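Local coordinates for protein CopC (Methylosinus trichosporium OB3b, PDB 5ICU) that binds copper(II) in the bacterial periplasm and probably serves as a copper chaperone in metal homeostasis, at the copper (II) ion site. Coordinates in Å, arbitrary orientation; residue numbers count along the deposited sequence, not the author numbering.

The copper (II) ion site. Residues 1, 83, 85. With CU (copper (II) ion), chain B.
Copper is held at one end of the cupredoxin-like beta-sandwich by the first residue of the chain and by the loop joining strands 71-80 and 86-95. His1, which precedes strand 4-8, supplies both its terminal amine and its imidazole ND1, which with ND1 of His85 form a histidine brace; Asp83, separated from His85 by one residue in the loop, fills the fourth basal position through OD2. The chelate depends on the side chain of His1 folding back: CG lies beside the backbone N and anti to the carbonyl carbon (chi1 -69°), so that N and ND1 close a six-membered ring around the metal. The amine N of His1 binds CU at 2.0 Å and its ND1 does so at 2.1 Å. His85 also has CG anti to its carbonyl carbon, and its ND1, 2.0 Å from CU, stands across the metal from the amine, at an N-CU-ND1 angle of 155°. Opposite the imidazole of His1 is OD2 of Asp83, 2.3 Å from CU; the ND1-CU-OD2 angle of 170° is the straighter of the two diagonals. Water 1 sits at the apex of this near square pyramid, 2.4 Å from CU through its O. Asp83 binds through one carboxylate oxygen, as OD1 stays 3.2 Å from CU and instead accepts a hydrogen bond from the backbone N of His85, the donor approaching from above the carboxylate plane. This long, bent bond probably helps to hold the carboxylate's rotation. CB of His85 lies over the rim of one face of the His1 ring, 3.4 Å above its plane, bringing the two histidines into packing contact. The nitrogen and oxygen ligands, with a water at the apex, suit copper(II), and the site is where CopC binds the ion, presumably to store or carry it in the periplasm; the water may mark where the metal can be approached during transfer.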
ATOM      1  N   HIS A   1      19.091  -0.037   2.578  1.00  9.99           N
ATOM      2  CA  HIS A   1      17.771   0.282   2.000  1.00  9.67           C
ATOM      3  C   HIS A   1      16.880  -0.916   2.106  1.00  9.10           C
ATOM      4  O   HIS A   1      17.288  -2.036   1.748  1.00 10.05           O
ATOM      5  CB  HIS A   1      17.906   0.613   0.530  1.00 10.41           C
ATOM      6  CG  HIS A   1      18.615   1.889   0.249  1.00 11.71           C
ATOM      7  ND1 HIS A   1      19.740   2.301   0.928  1.00 13.12           N
ATOM      8  CD2 HIS A   1      18.298   2.882  -0.596  1.00 12.99           C
ATOM      9  CE1 HIS A   1      20.142   3.453   0.429  1.00 13.31           C
ATOM     10  NE2 HIS A   1      19.291   3.823  -0.495  1.00 13.13           N
ATOM     11  N   ASP A  83      18.190   0.905   8.451  1.00 11.21           N
ATOM     12  CA  ASP A  83      19.565   1.319   8.312  1.00 12.03           C
ATOM     13  C   ASP A  83      19.710   2.810   8.107  1.00 11.50           C
ATOM     14  O   ASP A  83      20.823   3.290   7.785  1.00 13.72           O
ATOM     15  CB  ASP A  83      20.254   0.533   7.192  1.00 12.95           C
ATOM     16  CG  ASP A  83      19.848   0.976   5.799  1.00 13.53           C
ATOM     17  OD1 ASP A  83      18.800   1.669   5.651  1.00 13.14           O
ATOM     18  OD2 ASP A  83      20.564   0.585   4.832  1.00 14.32           O
ATOM     19  N   HIS A  85      17.991   4.783   5.798  1.00  8.48           N
ATOM     20  CA  HIS A  85      17.829   5.266   4.416  1.00  8.16           C
ATOM     21  C   HIS A  85      16.399   5.267   3.988  1.00  7.29           C
ATOM     22  O   HIS A  85      15.634   4.361   4.324  1.00  7.23           O
ATOM     23  CB  HIS A  85      18.672   4.422   3.467  1.00  8.54           C
ATOM     24  CG  HIS A  85      20.111   4.354   3.892  1.00  9.34           C
ATOM     25  ND1 HIS A  85      20.885   3.254   3.664  1.00 10.03           N
ATOM     26  CD2 HIS A  85      20.884   5.206   4.607  1.00  9.86           C
ATOM     27  CE1 HIS A  85      22.083   3.428   4.201  1.00 10.13           C
ATOM     28  NE2 HIS A  85      22.106   4.609   4.769  1.00 10.29           N
TER
HETATM   29 CU    CU B 201      20.275   1.602   2.792  1.00 13.96          CU
HETATM   30  O   HOH W   1      22.349   0.626   2.180  1.00 18.54           O